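Local coordinates for SusD-like protein BACOVA_02651 (Bacteroides ovatus, PDB 5E75) that binds polysaccharide at the cell surface of a gut bacterium and probably captures xyloglucan before its transport into the periplasm for degradation, at residues L224-N229 and L358-V363; N238-E243 and P352-I357; T297-A302 and A394-K399; V363-A368 and R409-E414. All coordinates share one frame; numbering follows the deposited sequence.

Contacts 1, 3 and 4 are largely buried, although L298 and K395 of contact 3 are exposed; contact 2 is partly buried. Contacts 1 and 2 both use strand 355-359, and contacts 1 and 4 both use helix 360-372, which begins where that strand stops. Their chemistry differs. Contact 2, between a loop and the approach to strand 355-359, is built from asparagine amides and a tyrosine hydroxyl, whereas contacts 1 and 4 rest on leucine methyl groups. Contact 3 lays an arginine against an alanine and an isoleucine. Salt bridges connect them: R359 of contact 1 reaches E243 of contact 2 and E414 of contact 4, and R299 of contact 3 pairs with E410 and E414.

Contact 1 of 4, residues L224-N229 and L358-V363; sequences LDLMTN and LRLADV
Here the chain passes from strand 355-359 of a two-stranded antiparallel sheet straight into helix 360-372, and the loop that follows helix 205-221 packs against the helix's first turn. L358 is still in the strand, bonded through its backbone to strand 244-248. R359 takes the N-cap position, its O accepting from D362 N, while its guanidinium turns to the carboxylates of E243, E414 and E418. L360, the first helical residue, does most of the touching. With CG anti to the backbone N (chi1 -174°), it sends CD2 against the loop backbone, 3.5 Å from D225 C and 3.7 Å from L224 O. The same methyl lies along the extended backbone from L224 to L226, with L360 CD2 4.0 Å from L224 CB and 3.8 Å from L226 N. Its other neighbours include V218 of helix 205-221, which places the side chain in the protein interior. A361 comes next, and its small CB leaves the backbone accessible to L226. Further on, D362 faces elsewhere, pairing with K189 and R411. L226, its CG beside its own backbone N, brings CD2 to 3.9 Å from A361 CB and, closer still, to 3.6 Å from A361 N.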
loop_
_atom_site.group_PDB
_atom_site.type_symbol
_atom_site.label_atom_id
_atom_site.label_comp_id
_atom_site.label_asym_id
_atom_site.label_seq_id
_atom_site.Cartn_x
_atom_site.Cartn_y
_atom_site.Cartn_z
ATOM N N LEU A 224 2.281 10.532 -18.820
ATOM C CA LEU A 224 2.377 9.144 -18.397
ATOM C C LEU A 224 1.064 8.445 -18.671
ATOM O O LEU A 224 0.005 9.073 -18.674
ATOM C CB LEU A 224 2.693 9.091 -16.900
ATOM C CG LEU A 224 3.962 9.813 -16.459
ATOM C CD1 LEU A 224 4.057 9.842 -14.939
ATOM C CD2 LEU A 224 5.168 9.151 -17.068
ATOM N N ASP A 225 1.137 7.140 -18.893
ATOM C CA ASP A 225 -0.080 6.361 -19.089
ATOM C C ASP A 225 -0.029 5.088 -18.270
ATOM O O ASP A 225 1.022 4.660 -17.804
ATOM C CB ASP A 225 -0.264 6.024 -20.574
ATOM C CG ASP A 225 -1.731 5.762 -20.959
ATOM O OD1 ASP A 225 -2.660 5.855 -20.107
ATOM O OD2 ASP A 225 -1.954 5.482 -22.157
ATOM N N LEU A 226 -1.191 4.482 -18.098
ATOM C CA LEU A 226 -1.268 3.149 -17.505
ATOM C C LEU A 226 -0.596 2.107 -18.397
ATOM O O LEU A 226 -0.697 2.182 -19.626
ATOM C CB LEU A 226 -2.724 2.729 -17.312
ATOM C CG LEU A 226 -3.613 3.685 -16.517
ATOM C CD1 LEU A 226 -4.975 3.096 -16.418
ATOM C CD2 LEU A 226 -3.062 3.942 -15.129
ATOM N N MET A 227 0.098 1.142 -17.800
ATOM C CA MET A 227 0.571 -0.002 -18.575
ATOM C C MET A 227 -0.628 -0.689 -19.253
ATOM O O MET A 227 -1.707 -0.810 -18.670
ATOM C CB MET A 227 1.322 -1.015 -17.716
ATOM C CG MET A 227 2.643 -0.505 -17.137
ATOM S SD MET A 227 3.739 -1.868 -16.655
ATOM C CE MET A 227 4.474 -2.294 -18.238
ATOM N N THR A 228 -0.431 -1.147 -20.486
ATOM C CA THR A 228 -1.501 -1.782 -21.251
ATOM C C THR A 228 -2.064 -3.017 -20.550
ATOM O O THR A 228 -3.283 -3.240 -20.530
ATOM C CB THR A 228 -0.992 -2.161 -22.653
ATOM O OG1 THR A 228 -0.576 -0.969 -23.337
ATOM C CG2 THR A 228 -2.074 -2.857 -23.453
ATOM N N ASN A 229 -1.176 -3.824 -19.979
ATOM C CA ASN A 229 -1.578 -5.061 -19.321
ATOM C C ASN A 229 -1.316 -4.983 -17.832
ATOM O O ASN A 229 -0.176 -4.824 -17.413
ATOM C CB ASN A 229 -0.790 -6.229 -19.890
ATOM C CG ASN A 229 -0.938 -6.354 -21.381
ATOM O OD1 ASN A 229 -2.051 -6.434 -21.897
ATOM N ND2 ASN A 229 0.190 -6.367 -22.087
ATOM N N LEU A 358 3.180 4.495 -4.911
ATOM C CA LEU A 358 2.157 5.165 -5.709
ATOM C C LEU A 358 2.188 4.748 -7.184
ATOM O O LEU A 358 3.223 4.894 -7.845
ATOM C CB LEU A 358 2.313 6.685 -5.630
ATOM C CG LEU A 358 1.234 7.505 -6.360
ATOM C CD1 LEU A 358 -0.113 7.353 -5.656
ATOM C CD2 LEU A 358 1.648 8.962 -6.453
ATOM N N ARG A 359 1.062 4.239 -7.687
ATOM C CA ARG A 359 0.870 4.013 -9.114
ATOM C C ARG A 359 -0.031 5.086 -9.732
ATOM O O ARG A 359 -0.909 5.641 -9.072
ATOM C CB ARG A 359 0.231 2.634 -9.363
ATOM C CG ARG A 359 1.166 1.491 -9.146
ATOM C CD ARG A 359 0.689 0.219 -9.801
ATOM N NE ARG A 359 -0.393 -0.498 -9.129
ATOM C CZ ARG A 359 -1.637 -0.605 -9.586
ATOM N NH1 ARG A 359 -2.053 0.098 -10.635
ATOM N NH2 ARG A 359 -2.492 -1.399 -8.961
ATOM N N LEU A 360 0.133 5.318 -11.030
ATOM C CA LEU A 360 -0.713 6.281 -11.737
ATOM C C LEU A 360 -2.202 5.944 -11.613
ATOM O O LEU A 360 -3.031 6.860 -11.499
ATOM C CB LEU A 360 -0.274 6.382 -13.200
ATOM C CG LEU A 360 -0.963 7.442 -14.053
ATOM C CD1 LEU A 360 -0.632 8.849 -13.592
ATOM C CD2 LEU A 360 -0.582 7.235 -15.499
ATOM N N ALA A 361 -2.561 4.659 -11.587
ATOM C CA ALA A 361 -3.976 4.312 -11.468
ATOM C C ALA A 361 -4.580 4.846 -10.171
ATOM O O ALA A 361 -5.769 5.132 -10.121
ATOM C CB ALA A 361 -4.170 2.833 -11.543
ATOM N N ASP A 362 -3.779 4.935 -9.116
ATOM C CA ASP A 362 -4.232 5.514 -7.845
ATOM C C ASP A 362 -4.623 6.980 -8.052
ATOM O O ASP A 362 -5.641 7.452 -7.538
ATOM C CB ASP A 362 -3.093 5.373 -6.831
ATOM C CG ASP A 362 -3.524 5.485 -5.397
ATOM O OD1 ASP A 362 -4.533 6.133 -5.096
ATOM O OD2 ASP A 362 -2.818 4.899 -4.552
ATOM N N VAL A 363 -3.798 7.712 -8.794
ATOM C CA VAL A 363 -4.089 9.112 -9.050
ATOM C C VAL A 363 -5.372 9.229 -9.881
ATOM O O VAL A 363 -6.179 10.128 -9.633
ATOM C CB VAL A 363 -2.896 9.859 -9.703
ATOM C CG1 VAL A 363 -3.172 11.335 -9.777
ATOM C CG2 VAL A 363 -1.618 9.620 -8.923
#

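Contact 2 of 4, residues N238-E243 and P352-I357; sequences NNNNQE and PLNTYI
Two hydrogen bonds from one amide clamp N239 to the backbone of 352-357. N354 N gives an almost straight bond (173°) to N239 OD1 at 3.1 Å, coming from above the carbonyl plane, while N239 ND2 donates to P352 O at 3.0 Å, in the plane of that carbonyl. The amides of N239 and N354 lie stacked, their planes 4° apart, with N354 ND2 3.6 Å from N239 CB. Replacing N239, an alanine here would remove both bonds and the stacked amide, and would probably loosen the loop from the residues leading into strand 355-359. Farther along, N241 ND2 donates to Y356 OH at 3.0 Å and to N238 O at 2.8 Å, the latter bracing the type II turn N238-N241. Y356 OH is also bonded to L233 O. N240 turns its amide to Q249, and a water accepts from both N240 N and N354 ND2. Because the N239 amide accepts from one backbone N-H and donates to one C=O, the loop is held by directional bonds, with little apolar packing.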
loop_
_atom_site.group_PDB
_atom_site.type_symbol
_atom_site.label_atom_id
_atom_site.label_comp_id
_atom_site.label_asym_id
_atom_site.label_seq_id
_atom_site.Cartn_x
_atom_site.Cartn_y
_atom_site.Cartn_z
ATOM N N ASN A 238 9.618 -5.105 -15.406
ATOM C CA ASN A 238 8.908 -3.837 -15.538
ATOM C C ASN A 238 8.954 -2.993 -14.275
ATOM O O ASN A 238 8.172 -2.054 -14.144
ATOM C CB ASN A 238 7.459 -4.074 -15.962
ATOM C CG ASN A 238 7.368 -4.798 -17.279
ATOM O OD1 ASN A 238 8.079 -4.456 -18.230
ATOM N ND2 ASN A 238 6.543 -5.831 -17.339
ATOM N N ASN A 239 9.887 -3.283 -13.365
ATOM C CA ASN A 239 10.140 -2.363 -12.265
ATOM C C ASN A 239 10.364 -0.979 -12.885
ATOM O O ASN A 239 11.022 -0.853 -13.924
ATOM C CB ASN A 239 11.399 -2.752 -11.481
ATOM C CG ASN A 239 11.164 -3.847 -10.444
ATOM O OD1 ASN A 239 10.034 -4.161 -10.058
ATOM N ND2 ASN A 239 12.257 -4.417 -9.974
ATOM N N ASN A 240 9.803 0.054 -12.262
ATOM C CA ASN A 240 9.996 1.442 -12.691
ATOM C C ASN A 240 9.434 1.735 -14.069
ATOM O O ASN A 240 9.893 2.619 -14.781
ATOM C CB ASN A 240 11.460 1.857 -12.573
ATOM C CG ASN A 240 11.928 1.815 -11.148
ATOM O OD1 ASN A 240 11.214 2.257 -10.248
ATOM N ND2 ASN A 240 13.112 1.266 -10.918
ATOM N N ASN A 241 8.391 1.009 -14.415
ATOM C CA ASN A 241 7.593 1.312 -15.589
ATOM C C ASN A 241 6.954 2.700 -15.467
ATOM O O ASN A 241 6.983 3.326 -14.397
ATOM C CB ASN A 241 6.517 0.238 -15.764
ATOM C CG ASN A 241 5.524 0.220 -14.612
ATOM O OD1 ASN A 241 4.628 1.059 -14.547
ATOM N ND2 ASN A 241 5.705 -0.713 -13.684
ATOM N N GLN A 242 6.355 3.187 -16.546
ATOM C CA GLN A 242 5.858 4.561 -16.553
ATOM C C GLN A 242 4.720 4.821 -15.565
ATOM O O GLN A 242 4.503 5.974 -15.172
ATOM C CB GLN A 242 5.419 4.976 -17.956
ATOM C CG GLN A 242 4.229 4.219 -18.493
ATOM C CD GLN A 242 3.717 4.802 -19.790
ATOM O OE1 GLN A 242 3.544 6.019 -19.910
ATOM N NE2 GLN A 242 3.468 3.940 -20.767
ATOM N N GLU A 243 4.000 3.767 -15.178
ATOM C CA GLU A 243 2.905 3.879 -14.204
ATOM C C GLU A 243 3.427 3.936 -12.755
ATOM O O GLU A 243 2.698 4.324 -11.826
ATOM C CB GLU A 243 1.898 2.726 -14.394
ATOM C CG GLU A 243 0.761 2.711 -13.394
ATOM C CD GLU A 243 -0.381 1.789 -13.776
ATOM O OE1 GLU A 243 -0.377 1.238 -14.890
ATOM O OE2 GLU A 243 -1.272 1.618 -12.925
ATOM N N PRO A 352 12.759 -9.981 -6.338
ATOM C CA PRO A 352 13.264 -8.926 -7.220
ATOM C C PRO A 352 12.257 -7.802 -7.492
ATOM O O PRO A 352 12.587 -6.835 -8.180
ATOM C CB PRO A 352 13.548 -9.694 -8.511
ATOM C CG PRO A 352 12.514 -10.721 -8.550
ATOM C CD PRO A 352 12.330 -11.163 -7.108
ATOM N N LEU A 353 11.047 -7.912 -6.965
ATOM C CA LEU A 353 10.045 -6.894 -7.222
ATOM C C LEU A 353 10.221 -5.675 -6.347
ATOM O O LEU A 353 10.527 -5.777 -5.152
ATOM C CB LEU A 353 8.652 -7.470 -6.984
ATOM C CG LEU A 353 8.310 -8.687 -7.833
ATOM C CD1 LEU A 353 6.986 -9.238 -7.382
ATOM C CD2 LEU A 353 8.258 -8.342 -9.309
ATOM N N ASN A 354 10.025 -4.504 -6.944
ATOM C CA ASN A 354 9.890 -3.302 -6.147
ATOM C C ASN A 354 8.592 -3.347 -5.339
ATOM O O ASN A 354 7.681 -4.146 -5.653
ATOM C CB ASN A 354 9.878 -2.061 -7.047
ATOM C CG ASN A 354 11.254 -1.673 -7.544
ATOM O OD1 ASN A 354 12.275 -2.165 -7.059
ATOM N ND2 ASN A 354 11.284 -0.782 -8.513
ATOM N N THR A 355 8.498 -2.500 -4.313
ATOM C CA THR A 355 7.249 -2.358 -3.556
ATOM C C THR A 355 6.626 -1.014 -3.909
ATOM O O THR A 355 7.170 0.036 -3.611
ATOM C CB THR A 355 7.491 -2.404 -2.034
ATOM O OG1 THR A 355 8.129 -3.637 -1.686
ATOM C CG2 THR A 355 6.190 -2.295 -1.253
ATOM N N TYR A 356 5.488 -1.032 -4.587
ATOM C CA TYR A 356 4.823 0.206 -4.969
ATOM C C TYR A 356 4.425 1.048 -3.761
ATOM O O TYR A 356 3.933 0.523 -2.755
ATOM C CB TYR A 356 3.565 -0.086 -5.784
ATOM C CG TYR A 356 3.829 -0.538 -7.191
ATOM C CD1 TYR A 356 4.358 0.340 -8.131
ATOM C CD2 TYR A 356 3.537 -1.829 -7.595
ATOM C CE1 TYR A 356 4.605 -0.049 -9.419
ATOM C CE2 TYR A 356 3.777 -2.236 -8.913
ATOM C CZ TYR A 356 4.327 -1.325 -9.811
ATOM O OH TYR A 356 4.586 -1.682 -11.111
ATOM N N ILE A 357 4.635 2.358 -3.881
ATOM C CA ILE A 357 4.084 3.339 -2.961
ATOM C C ILE A 357 2.957 4.105 -3.655
ATOM O O ILE A 357 1.894 4.319 -3.066
ATOM C CB ILE A 357 5.175 4.291 -2.419
ATOM C CG1 ILE A 357 6.156 3.511 -1.544
ATOM C CG2 ILE A 357 4.559 5.460 -1.636
ATOM C CD1 ILE A 357 7.404 4.302 -1.118
HETATM O O HOH W 1 8.454 -0.057 -9.709
#

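Contact 3 of 4, residues T297-A302 and A394-K399; sequences TLRRNA and AKINKK
A Schellman motif ends helix 382-393, and the chain leaving it runs beside the short helix 297-303. R299, with CG beside its backbone N (chi1 -69°) and its chain bent at chi3, lays one face of its guanidinium on A394 CB, which stands 3.5 Å from R299 NE and is offset toward the rim of the group. I396 CD1 meets the tip, 3.5 Å from R299 NH2, its side chain running across that of the arginine. K395, whose positive phi (65°) marks the Schellman turn, puts CG 3.6 Å from L298 CD1, while its ammonium bonds to R393 O and T228 O. A water joins the two backbones as well, accepting from R299 N at 3.0 Å and lying 2.9 Å from A394 O, to which it can donate. R299 forms salt bridges with E410, E414 and D296. A leucine here is likely to leave E410 and E414 with one arginine partner fewer, and would take the guanidinium face from A394. L298 CD1 also approaches A394 O, at 3.9 Å.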
loop_
_atom_site.group_PDB
_atom_site.type_symbol
_atom_site.label_atom_id
_atom_site.label_comp_id
_atom_site.label_asym_id
_atom_site.label_seq_id
_atom_site.Cartn_x
_atom_site.Cartn_y
_atom_site.Cartn_z
ATOM N N THR A 297 -11.213 -10.942 -14.705
ATOM C CA THR A 297 -10.306 -12.062 -14.488
ATOM C C THR A 297 -8.837 -11.671 -14.565
ATOM O O THR A 297 -7.993 -12.354 -13.985
ATOM C CB THR A 297 -10.595 -13.208 -15.467
ATOM O OG1 THR A 297 -10.457 -12.737 -16.804
ATOM C CG2 THR A 297 -12.002 -13.731 -15.253
ATOM N N LEU A 298 -8.515 -10.587 -15.264
ATOM C CA LEU A 298 -7.110 -10.202 -15.413
ATOM C C LEU A 298 -6.564 -9.695 -14.074
ATOM O O LEU A 298 -5.488 -10.107 -13.637
ATOM C CB LEU A 298 -6.917 -9.161 -16.526
ATOM C CG LEU A 298 -7.417 -9.605 -17.909
ATOM C CD1 LEU A 298 -7.188 -8.493 -18.904
ATOM C CD2 LEU A 298 -6.737 -10.884 -18.386
ATOM N N ARG A 299 -7.306 -8.812 -13.423
ATOM C CA ARG A 299 -6.868 -8.324 -12.130
ATOM C C ARG A 299 -6.967 -9.427 -11.071
ATOM O O ARG A 299 -6.077 -9.565 -10.228
ATOM C CB ARG A 299 -7.635 -7.071 -11.701
ATOM C CG ARG A 299 -7.303 -5.834 -12.550
ATOM C CD ARG A 299 -7.855 -4.550 -11.940
ATOM N NE ARG A 299 -9.305 -4.529 -12.020
ATOM C CZ ARG A 299 -10.065 -3.443 -11.906
ATOM N NH1 ARG A 299 -9.519 -2.261 -11.677
ATOM N NH2 ARG A 299 -11.390 -3.552 -12.036
ATOM N N ARG A 300 -8.007 -10.250 -11.129
ATOM C CA ARG A 300 -8.114 -11.334 -10.160
ATOM C C ARG A 300 -6.922 -12.283 -10.304
ATOM O O ARG A 300 -6.258 -12.592 -9.323
ATOM C CB ARG A 300 -9.430 -12.108 -10.327
ATOM C CG ARG A 300 -9.667 -13.095 -9.179
ATOM C CD ARG A 300 -10.662 -14.191 -9.522
ATOM N NE ARG A 300 -10.106 -15.030 -10.572
ATOM C CZ ARG A 300 -10.807 -15.659 -11.507
ATOM N NH1 ARG A 300 -12.137 -15.616 -11.525
ATOM N NH2 ARG A 300 -10.160 -16.362 -12.423
ATOM N N ASN A 301 -6.635 -12.731 -11.520
ATOM C CA ASN A 301 -5.557 -13.713 -11.697
ATOM C C ASN A 301 -4.191 -13.156 -11.317
ATOM O O ASN A 301 -3.323 -13.899 -10.806
ATOM C CB ASN A 301 -5.484 -14.216 -13.153
ATOM C CG ASN A 301 -6.577 -15.182 -13.508
ATOM O OD1 ASN A 301 -7.252 -15.732 -12.644
ATOM N ND2 ASN A 301 -6.758 -15.400 -14.812
ATOM N N ALA A 302 -3.964 -11.866 -11.584
ATOM C CA ALA A 302 -2.682 -11.270 -11.239
ATOM C C ALA A 302 -2.529 -11.050 -9.743
ATOM O O ALA A 302 -1.445 -10.728 -9.269
ATOM C CB ALA A 302 -2.481 -9.951 -11.985
ATOM N N ALA A 394 -8.384 -2.823 -17.314
ATOM C CA ALA A 394 -8.753 -4.147 -16.803
ATOM C C ALA A 394 -9.601 -4.948 -17.798
ATOM O O ALA A 394 -9.912 -6.106 -17.540
ATOM C CB ALA A 394 -9.501 -4.011 -15.486
ATOM N N LYS A 395 -9.963 -4.314 -18.913
ATOM C CA LYS A 395 -10.772 -4.920 -19.981
ATOM C C LYS A 395 -12.189 -5.275 -19.510
ATOM O O LYS A 395 -12.774 -6.268 -19.945
ATOM C CB LYS A 395 -10.058 -6.117 -20.619
ATOM C CG LYS A 395 -8.571 -5.911 -20.951
ATOM C CD LYS A 395 -8.302 -4.815 -21.963
ATOM C CE LYS A 395 -6.799 -4.703 -22.331
ATOM N NZ LYS A 395 -5.979 -3.710 -21.517
ATOM N N ILE A 396 -12.748 -4.450 -18.631
ATOM C CA ILE A 396 -14.136 -4.573 -18.227
ATOM C C ILE A 396 -14.928 -3.308 -18.581
ATOM O O ILE A 396 -14.365 -2.280 -18.983
ATOM C CB ILE A 396 -14.279 -4.944 -16.725
ATOM C CG1 ILE A 396 -13.778 -3.820 -15.803
ATOM C CG2 ILE A 396 -13.546 -6.265 -16.454
ATOM C CD1 ILE A 396 -13.994 -4.129 -14.339
ATOM N N ASN A 397 -16.241 -3.394 -18.456
ATOM C CA ASN A 397 -17.105 -2.322 -18.916
ATOM C C ASN A 397 -16.892 -1.014 -18.175
ATOM O O ASN A 397 -16.639 -0.992 -16.971
ATOM C CB ASN A 397 -18.577 -2.736 -18.795
ATOM C CG ASN A 397 -19.017 -2.915 -17.350
ATOM O OD1 ASN A 397 -18.797 -3.963 -16.749
ATOM N ND2 ASN A 397 -19.648 -1.891 -16.788
ATOM N N LYS A 398 -17.005 0.080 -18.912
ATOM C CA LYS A 398 -17.015 1.401 -18.311
ATOM C C LYS A 398 -18.357 1.647 -17.631
ATOM O O LYS A 398 -19.374 1.022 -17.973
ATOM C CB LYS A 398 -16.745 2.469 -19.368
ATOM C CG LYS A 398 -15.391 2.347 -20.012
ATOM C CD LYS A 398 -15.176 3.418 -21.063
ATOM C CE LYS A 398 -13.823 3.292 -21.716
ATOM N NZ LYS A 398 -13.717 4.209 -22.883
ATOM N N LYS A 399 -18.358 2.544 -16.657
ATOM C CA LYS A 399 -19.568 2.934 -15.950
ATOM C C LYS A 399 -20.004 4.335 -16.381
ATOM O O LYS A 399 -19.182 5.235 -16.525
ATOM C CB LYS A 399 -19.330 2.874 -14.442
ATOM C CG LYS A 399 -19.123 1.453 -13.933
ATOM C CD LYS A 399 -18.943 1.409 -12.425
ATOM C CE LYS A 399 -18.965 -0.005 -11.896
ATOM N NZ LYS A 399 -20.308 -0.611 -11.998
HETATM O O HOH W 2 -9.464 -7.762 -15.248
#

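Contact 4 of 4, residues V363-A368 and R409-E414; sequences VYLTYA and RERRVE
The two helical segments run nearly antiparallel, 172° between their directions, with axes 10.9 Å apart and L365 closest in backbone to R411. L365 makes most of the contact: CD1 touches R411 CG at 3.7 Å and lies 4.2 Å from E414 CB, while CD2 meets E410 CG at 4.0 Å. It therefore packs on the aliphatic stems of charged residues: L365 and R411 lie alongside with their tips pointing opposite ways, and E410 runs across L365. Helix 360-372 and helix 404-415 thus form an antiparallel pair in the SusD-family region, and F387 of helix 382-393 also covers L365. The carboxylates of E410 and E414 turn to arginines, R299 among them, with R391 a further partner of E410. R411, bent at chi3 (70°), brings NH1 to 3.8 Å from L365 CB, and its NH2 pairs with D424. T366 OG1 is bonded to D362 O, one turn back in its own helix. A water bridges the helices, accepting from R411 NH1 at 2.9 Å and donating weakly to L365 O at 2.8 Å.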
loop_
_atom_site.group_PDB
_atom_site.type_symbol
_atom_site.label_atom_id
_atom_site.label_comp_id
_atom_site.label_asym_id
_atom_site.label_seq_id
_atom_site.Cartn_x
_atom_site.Cartn_y
_atom_site.Cartn_z
ATOM N N VAL A 363 -3.798 7.712 -8.794
ATOM C CA VAL A 363 -4.089 9.112 -9.050
ATOM C C VAL A 363 -5.372 9.229 -9.881
ATOM O O VAL A 363 -6.179 10.128 -9.633
ATOM C CB VAL A 363 -2.896 9.859 -9.703
ATOM C CG1 VAL A 363 -3.172 11.335 -9.777
ATOM C CG2 VAL A 363 -1.618 9.620 -8.923
ATOM N N TYR A 364 -5.565 8.323 -10.839
ATOM C CA TYR A 364 -6.808 8.318 -11.628
ATOM C C TYR A 364 -8.019 8.156 -10.722
ATOM O O TYR A 364 -9.007 8.890 -10.836
ATOM C CB TYR A 364 -6.803 7.186 -12.671
ATOM C CG TYR A 364 -5.946 7.412 -13.918
ATOM C CD1 TYR A 364 -4.968 8.394 -13.962
ATOM C CD2 TYR A 364 -6.131 6.636 -15.062
ATOM C CE1 TYR A 364 -4.206 8.592 -15.112
ATOM C CE2 TYR A 364 -5.373 6.832 -16.189
ATOM C CZ TYR A 364 -4.412 7.804 -16.217
ATOM O OH TYR A 364 -3.710 7.968 -17.393
ATOM N N LEU A 365 -7.973 7.172 -9.833
ATOM C CA LEU A 365 -9.106 6.915 -8.963
ATOM C C LEU A 365 -9.296 8.010 -7.914
ATOM O O LEU A 365 -10.422 8.340 -7.551
ATOM C CB LEU A 365 -8.993 5.529 -8.292
ATOM C CG LEU A 365 -9.048 4.342 -9.248
ATOM C CD1 LEU A 365 -8.804 3.050 -8.503
ATOM C CD2 LEU A 365 -10.352 4.261 -9.965
ATOM N N THR A 366 -8.191 8.580 -7.439
ATOM C CA THR A 366 -8.248 9.719 -6.509
ATOM C C THR A 366 -8.911 10.930 -7.156
ATOM O O THR A 366 -9.749 11.595 -6.545
ATOM C CB THR A 366 -6.827 10.079 -6.002
ATOM O OG1 THR A 366 -6.338 8.990 -5.213
ATOM C CG2 THR A 366 -6.790 11.338 -5.133
ATOM N N TYR A 367 -8.561 11.202 -8.402
ATOM C CA TYR A 367 -9.190 12.296 -9.126
ATOM C C TYR A 367 -10.705 12.058 -9.232
ATOM O O TYR A 367 -11.507 12.960 -8.962
ATOM C CB TYR A 367 -8.554 12.416 -10.515
ATOM C CG TYR A 367 -9.023 13.585 -11.365
ATOM C CD1 TYR A 367 -9.548 14.736 -10.796
ATOM C CD2 TYR A 367 -8.913 13.526 -12.741
ATOM C CE1 TYR A 367 -9.973 15.800 -11.585
ATOM C CE2 TYR A 367 -9.338 14.582 -13.537
ATOM C CZ TYR A 367 -9.863 15.712 -12.949
ATOM O OH TYR A 367 -10.287 16.756 -13.749
ATOM N N ALA A 368 -11.106 10.839 -9.591
ATOM C CA ALA A 368 -12.520 10.521 -9.694
ATOM C C ALA A 368 -13.250 10.767 -8.379
ATOM O O ALA A 368 -14.341 11.348 -8.348
ATOM C CB ALA A 368 -12.720 9.069 -10.145
ATOM N N ARG A 409 -15.064 -0.317 -4.276
ATOM C CA ARG A 409 -14.865 -1.616 -4.888
ATOM C C ARG A 409 -13.727 -1.560 -5.882
ATOM O O ARG A 409 -12.898 -2.457 -5.921
ATOM C CB ARG A 409 -16.153 -2.083 -5.584
ATOM C CG ARG A 409 -16.110 -3.516 -6.098
ATOM C CD ARG A 409 -17.445 -3.919 -6.694
ATOM N NE ARG A 409 -17.463 -5.346 -6.957
ATOM C CZ ARG A 409 -18.529 -6.053 -7.311
ATOM N NH1 ARG A 409 -19.700 -5.469 -7.467
ATOM N NH2 ARG A 409 -18.408 -7.354 -7.494
ATOM N N GLU A 410 -13.689 -0.501 -6.678
ATOM C CA GLU A 410 -12.693 -0.365 -7.723
ATOM C C GLU A 410 -11.295 -0.277 -7.126
ATOM O O GLU A 410 -10.356 -0.899 -7.635
ATOM C CB GLU A 410 -12.968 0.849 -8.624
ATOM C CG GLU A 410 -12.284 0.743 -9.993
ATOM C CD GLU A 410 -12.801 -0.416 -10.823
ATOM O OE1 GLU A 410 -13.977 -0.825 -10.624
ATOM O OE2 GLU A 410 -12.040 -0.912 -11.677
ATOM N N ARG A 411 -11.142 0.480 -6.038
ATOM C CA ARG A 411 -9.841 0.570 -5.398
ATOM C C ARG A 411 -9.419 -0.775 -4.811
ATOM O O ARG A 411 -8.258 -1.170 -4.944
ATOM C CB ARG A 411 -9.825 1.666 -4.333
ATOM C CG ARG A 411 -9.870 3.065 -4.916
ATOM C CD ARG A 411 -9.720 4.130 -3.838
ATOM N NE ARG A 411 -8.367 4.142 -3.314
ATOM C CZ ARG A 411 -7.351 4.829 -3.827
ATOM N NH1 ARG A 411 -7.509 5.672 -4.830
ATOM N NH2 ARG A 411 -6.141 4.723 -3.286
ATOM N N ARG A 412 -10.325 -1.489 -4.158
ATOM C CA ARG A 412 -9.960 -2.783 -3.592
ATOM C C ARG A 412 -9.399 -3.716 -4.654
ATOM O O ARG A 412 -8.362 -4.360 -4.425
ATOM C CB ARG A 412 -11.145 -3.435 -2.866
ATOM C CG ARG A 412 -11.514 -2.753 -1.560
ATOM C CD ARG A 412 -12.571 -3.500 -0.763
ATOM N NE ARG A 412 -12.047 -4.776 -0.278
ATOM C CZ ARG A 412 -12.780 -5.765 0.235
ATOM N NH1 ARG A 412 -14.105 -5.665 0.352
ATOM N NH2 ARG A 412 -12.180 -6.888 0.610
ATOM N N VAL A 413 -10.071 -3.811 -5.809
ATOM C CA VAL A 413 -9.632 -4.722 -6.848
ATOM C C VAL A 413 -8.411 -4.208 -7.618
ATOM O O VAL A 413 -7.597 -5.004 -8.066
ATOM C CB VAL A 413 -10.767 -5.143 -7.847
ATOM C CG1 VAL A 413 -11.900 -5.876 -7.145
ATOM C CG2 VAL A 413 -11.331 -3.987 -8.588
ATOM N N GLU A 414 -8.261 -2.905 -7.758
ATOM C CA GLU A 414 -7.076 -2.377 -8.416
ATOM C C GLU A 414 -5.835 -2.603 -7.560
ATOM O O GLU A 414 -4.760 -2.893 -8.103
ATOM C CB GLU A 414 -7.263 -0.894 -8.732
ATOM C CG GLU A 414 -6.108 -0.263 -9.504
ATOM C CD GLU A 414 -5.882 -0.829 -10.881
ATOM O OE1 GLU A 414 -6.817 -1.427 -11.474
ATOM O OE2 GLU A 414 -4.756 -0.652 -11.403
HETATM O O HOH W 3 -10.077 7.101 -5.036
#